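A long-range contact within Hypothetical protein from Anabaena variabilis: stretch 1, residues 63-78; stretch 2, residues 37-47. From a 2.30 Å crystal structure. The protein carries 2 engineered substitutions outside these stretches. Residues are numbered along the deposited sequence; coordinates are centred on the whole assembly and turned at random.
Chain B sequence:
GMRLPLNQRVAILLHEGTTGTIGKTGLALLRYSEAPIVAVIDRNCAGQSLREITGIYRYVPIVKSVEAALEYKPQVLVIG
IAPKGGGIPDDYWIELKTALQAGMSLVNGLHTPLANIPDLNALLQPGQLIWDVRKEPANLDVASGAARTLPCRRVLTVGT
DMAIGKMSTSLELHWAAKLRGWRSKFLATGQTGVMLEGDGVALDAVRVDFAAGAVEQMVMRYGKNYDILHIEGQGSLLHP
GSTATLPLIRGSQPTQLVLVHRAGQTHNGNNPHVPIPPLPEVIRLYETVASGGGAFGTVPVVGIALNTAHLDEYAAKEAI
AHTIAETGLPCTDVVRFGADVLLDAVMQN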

# COMPACT_ATOMS: atom_id res chain seq x y z
N VAL B 63 -32.72 13.26 13.96
CA VAL B 63 -32.86 13.60 15.38
C VAL B 63 -31.58 14.23 15.93
O VAL B 63 -30.50 14.05 15.38
CB VAL B 63 -33.27 12.37 16.20
CG1 VAL B 63 -34.66 11.88 15.76
CG2 VAL B 63 -32.25 11.25 16.08
N LYS B 64 -31.72 14.96 17.02
CA LYS B 64 -30.61 15.71 17.59
C LYS B 64 -29.49 14.89 18.23
O LYS B 64 -28.37 15.39 18.35
CB LYS B 64 -31.14 16.71 18.63
N SER B 65 -29.78 13.66 18.65
CA SER B 65 -28.81 12.86 19.37
C SER B 65 -29.22 11.40 19.48
O SER B 65 -30.36 11.03 19.15
CB SER B 65 -28.64 13.43 20.79
OG SER B 65 -29.87 13.40 21.51
N VAL B 66 -28.28 10.59 19.98
CA VAL B 66 -28.51 9.16 20.18
C VAL B 66 -29.69 8.96 21.12
O VAL B 66 -30.50 8.06 20.91
CB VAL B 66 -27.25 8.44 20.75
CG1 VAL B 66 -27.56 6.99 21.11
CG2 VAL B 66 -26.10 8.49 19.75
N GLU B 67 -29.78 9.81 22.14
CA GLU B 67 -30.87 9.74 23.10
C GLU B 67 -32.22 9.95 22.39
O GLU B 67 -33.19 9.22 22.64
CB GLU B 67 -30.67 10.81 24.19
CG GLU B 67 -31.68 10.79 25.35
CD GLU B 67 -31.35 9.76 26.42
OE1 GLU B 67 -30.15 9.57 26.75
OE2 GLU B 67 -32.31 9.16 26.97
N ALA B 68 -32.28 10.95 21.50
CA ALA B 68 -33.50 11.26 20.74
C ALA B 68 -33.80 10.14 19.71
O ALA B 68 -34.95 9.91 19.34
CB ALA B 68 -33.39 12.63 20.05
N ALA B 69 -32.74 9.45 19.27
CA ALA B 69 -32.88 8.30 18.38
C ALA B 69 -33.52 7.07 19.05
O ALA B 69 -34.15 6.27 18.38
CB ALA B 69 -31.52 7.91 17.83
N LEU B 70 -33.36 6.94 20.37
CA LEU B 70 -33.87 5.77 21.10
C LEU B 70 -35.36 5.53 20.90
O LEU B 70 -35.81 4.39 20.90
CB LEU B 70 -33.58 5.88 22.61
CG LEU B 70 -32.10 5.96 23.02
CD1 LEU B 70 -32.00 5.94 24.54
CD2 LEU B 70 -31.27 4.84 22.40
N GLU B 71 -36.09 6.62 20.70
CA GLU B 71 -37.53 6.61 20.45
C GLU B 71 -37.89 5.68 19.27
O GLU B 71 -38.97 5.09 19.25
CB GLU B 71 -37.98 8.04 20.14
CG GLU B 71 -39.47 8.28 20.13
CD GLU B 71 -39.84 9.74 19.91
OE1 GLU B 71 -38.98 10.52 19.42
OE2 GLU B 71 -40.98 10.12 20.23
N TYR B 72 -36.97 5.56 18.31
CA TYR B 72 -37.16 4.72 17.12
C TYR B 72 -36.64 3.30 17.28
O TYR B 72 -36.67 2.52 16.33
CB TYR B 72 -36.51 5.42 15.92
CG TYR B 72 -37.16 6.75 15.65
CD1 TYR B 72 -38.35 6.83 14.94
CD2 TYR B 72 -36.62 7.92 16.16
CE1 TYR B 72 -38.97 8.04 14.71
CE2 TYR B 72 -37.23 9.15 15.93
CZ TYR B 72 -38.40 9.20 15.21
OH TYR B 72 -39.02 10.41 14.99
N LYS B 73 -36.17 2.99 18.49
CA LYS B 73 -35.67 1.66 18.85
C LYS B 73 -34.58 1.09 17.95
O LYS B 73 -34.71 -0.04 17.47
CB LYS B 73 -36.85 0.67 18.93
N PRO B 74 -33.49 1.86 17.71
CA PRO B 74 -32.40 1.31 16.91
C PRO B 74 -31.62 0.26 17.70
O PRO B 74 -31.53 0.33 18.93
CB PRO B 74 -31.50 2.53 16.62
CG PRO B 74 -31.75 3.46 17.75
CD PRO B 74 -33.20 3.23 18.16
N GLN B 75 -31.08 -0.71 16.98
CA GLN B 75 -30.33 -1.79 17.59
C GLN B 75 -28.82 -1.62 17.39
O GLN B 75 -28.04 -2.22 18.14
CB GLN B 75 -30.82 -3.11 17.00
CG GLN B 75 -32.26 -3.45 17.39
CD GLN B 75 -32.87 -4.49 16.48
OE1 GLN B 75 -33.04 -4.25 15.29
NE2 GLN B 75 -33.24 -5.64 17.04
N VAL B 76 -28.43 -0.82 16.39
CA VAL B 76 -27.03 -0.59 16.06
C VAL B 76 -26.75 0.87 15.73
O VAL B 76 -27.51 1.51 15.01
CB VAL B 76 -26.62 -1.41 14.81
CG1 VAL B 76 -25.11 -1.30 14.56
CG2 VAL B 76 -27.05 -2.88 14.95
N LEU B 77 -25.67 1.41 16.28
CA LEU B 77 -25.24 2.76 15.96
C LEU B 77 -24.09 2.58 14.99
O LEU B 77 -23.10 1.93 15.34
CB LEU B 77 -24.76 3.53 17.19
CG LEU B 77 -24.32 4.97 16.88
CD1 LEU B 77 -25.51 5.83 16.53
CD2 LEU B 77 -23.53 5.60 18.01
N VAL B 78 -24.22 3.16 13.79
CA VAL B 78 -23.19 3.09 12.76
C VAL B 78 -22.55 4.47 12.64
O VAL B 78 -23.24 5.47 12.39
CB VAL B 78 -23.78 2.69 11.39
CG1 VAL B 78 -22.68 2.58 10.33
CG2 VAL B 78 -24.54 1.37 11.49
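Stretch 2, residues 37-47: IVAVIDRNCAG

How does the backbone of stretch 2 run against stretch 1? Residues 37-41 form a strand that lies beside V63 in parallel, with a single beta bridge between V63 and I41, whose CA atoms are 5.1 Å apart. Two backbone hydrogen bonds hold this register. V63 N donates to V40 O at 2.8 Å with an N-H...acceptor angle of 166°, and V63 O accepts from D42 N at 3.0 Å and 150°. Both polar backbone atoms of V63 are therefore satisfied by the residues before and after I41, the usual pattern of a parallel bridge. The same carbonyl also receives a CA-H...O contact from I41, with CA of I41 3.5 Å from O of V63.

What happens to the donors and acceptors where each chain leaves the bridge? Beyond I41 the strand gives way to a turn that D42 organises. D42 O accepts from C45 N at 3.0 Å, and D42 OD1, on a side chain with chi1 near 180° (t), accepts from N44 N at 3.2 Å; both carboxylate oxygens also have hydrogen-bonding partners elsewhere in the structure. This turn brings A46 back toward stretch 1, where A46 CB packs 3.7 Å from K64 N and 4.0 Å from K64 CB. R43 CB approaches K64 O to 3.6 Å, but the end of the arginine leads away, and its NH2 is hydrogen-bonded elsewhere. The K64 side chain is not modelled past CB, so nothing can be said of its amine.

How does stretch 1 settle its own polar groups as it turns into the helix that packs on I41? S65 occupies the N-cap position. The CA-to-CB bond of S65 points away from stretch 2, and its side chain, at chi1 60° (p), accepts a weak capping bond from A68 N, with A68 N 3.4 Å from S65 OG, while S65 O takes A69 N at 2.9 Å. Farther along, Y72 N donates to A69 O at 2.9 Å and K73 N to L70 O at 2.8 Å. Against stretch 2 this segment offers apolar atoms: S65 CA lies 3.5 Å from I41 CG2, and the CA-to-CB bond of A69 points toward the strand.

Which side chains fill the space between the two stretches? I41 is the centre of the packing and has the largest area covered by the partner stretch. The V63 and I41 side chains share one face of the sheet, with V63 CG2 3.9 Å from I41 CG1. I41 CD1 reaches V66 CG2 and A69 CB, each at 3.8 Å, and L77 CD1 at 3.6 Å, thus joining helix and later strand in one contact. Nearer the start of stretch 2, A39 CB meets A69 CB at 4.1 Å. V38 points toward stretch 1, and V38 CG2 lies 3.8 Å from both Y72 CB and P74 CB, and 3.6 Å from Y72 O. Altogether the contact buries 574 Å², counting both sides.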

# COMPACT_ATOMS: atom_id res chain seq x y z
N ILE B 37 -33.00 1.60 8.25
CA ILE B 37 -32.42 2.74 8.94
C ILE B 37 -33.56 3.57 9.54
O ILE B 37 -34.33 4.19 8.80
CB ILE B 37 -31.54 3.58 7.99
CG1 ILE B 37 -30.34 2.73 7.54
CG2 ILE B 37 -31.11 4.87 8.68
CD1 ILE B 37 -29.57 3.30 6.32
N VAL B 38 -33.65 3.55 10.87
CA VAL B 38 -34.74 4.21 11.62
C VAL B 38 -34.43 5.62 12.13
O VAL B 38 -35.33 6.32 12.61
CB VAL B 38 -35.21 3.33 12.83
CG1 VAL B 38 -35.63 1.97 12.34
CG2 VAL B 38 -34.14 3.18 13.92
N ALA B 39 -33.17 6.04 12.07
CA ALA B 39 -32.82 7.40 12.47
C ALA B 39 -31.46 7.82 11.94
O ALA B 39 -30.56 7.00 11.76
CB ALA B 39 -32.86 7.56 13.98
N VAL B 40 -31.36 9.12 11.67
CA VAL B 40 -30.14 9.80 11.28
C VAL B 40 -29.90 10.78 12.42
O VAL B 40 -30.78 11.57 12.77
CB VAL B 40 -30.30 10.57 9.96
CG1 VAL B 40 -29.14 11.56 9.76
CG2 VAL B 40 -30.38 9.60 8.78
N ILE B 41 -28.71 10.72 13.01
CA ILE B 41 -28.38 11.56 14.16
C ILE B 41 -27.49 12.71 13.72
O ILE B 41 -26.32 12.50 13.39
CB ILE B 41 -27.70 10.71 15.26
CG1 ILE B 41 -28.67 9.63 15.76
CG2 ILE B 41 -27.27 11.59 16.44
CD1 ILE B 41 -27.98 8.49 16.49
N ASP B 42 -28.05 13.91 13.72
CA ASP B 42 -27.31 15.12 13.37
C ASP B 42 -27.98 16.34 14.01
O ASP B 42 -29.06 16.75 13.60
CB ASP B 42 -27.22 15.28 11.84
CG ASP B 42 -26.38 16.48 11.41
OD1 ASP B 42 -25.76 17.14 12.26
OD2 ASP B 42 -26.33 16.75 10.19
N ARG B 43 -27.31 16.90 15.03
CA ARG B 43 -27.78 18.07 15.78
C ARG B 43 -28.00 19.33 14.94
O ARG B 43 -28.80 20.18 15.30
CB ARG B 43 -26.83 18.37 16.95
CG ARG B 43 -25.38 18.59 16.56
CD ARG B 43 -24.53 18.93 17.77
NE ARG B 43 -23.12 19.03 17.36
CZ ARG B 43 -22.20 18.06 17.45
NH1 ARG B 43 -22.47 16.87 17.99
NH2 ARG B 43 -20.98 18.32 17.02
N ASN B 44 -27.26 19.45 13.83
CA ASN B 44 -27.42 20.56 12.90
C ASN B 44 -28.66 20.44 12.00
O ASN B 44 -29.10 21.43 11.41
CB ASN B 44 -26.19 20.65 11.99
CG ASN B 44 -24.92 21.05 12.73
OD1 ASN B 44 -24.90 21.12 13.96
ND2 ASN B 44 -23.87 21.33 11.98
N CYS B 45 -29.23 19.24 11.88
CA CYS B 45 -30.35 18.98 10.96
C CYS B 45 -31.61 18.37 11.59
O CYS B 45 -32.52 17.94 10.88
CB CYS B 45 -29.85 18.04 9.85
SG CYS B 45 -28.55 18.79 8.85
N ALA B 46 -31.70 18.36 12.92
CA ALA B 46 -32.83 17.75 13.60
C ALA B 46 -34.18 18.28 13.10
O ALA B 46 -34.40 19.48 13.02
CB ALA B 46 -32.70 17.94 15.11
N GLY B 47 -35.07 17.36 12.74
CA GLY B 47 -36.40 17.70 12.24
C GLY B 47 -36.50 18.06 10.75
O GLY B 47 -37.60 18.27 10.25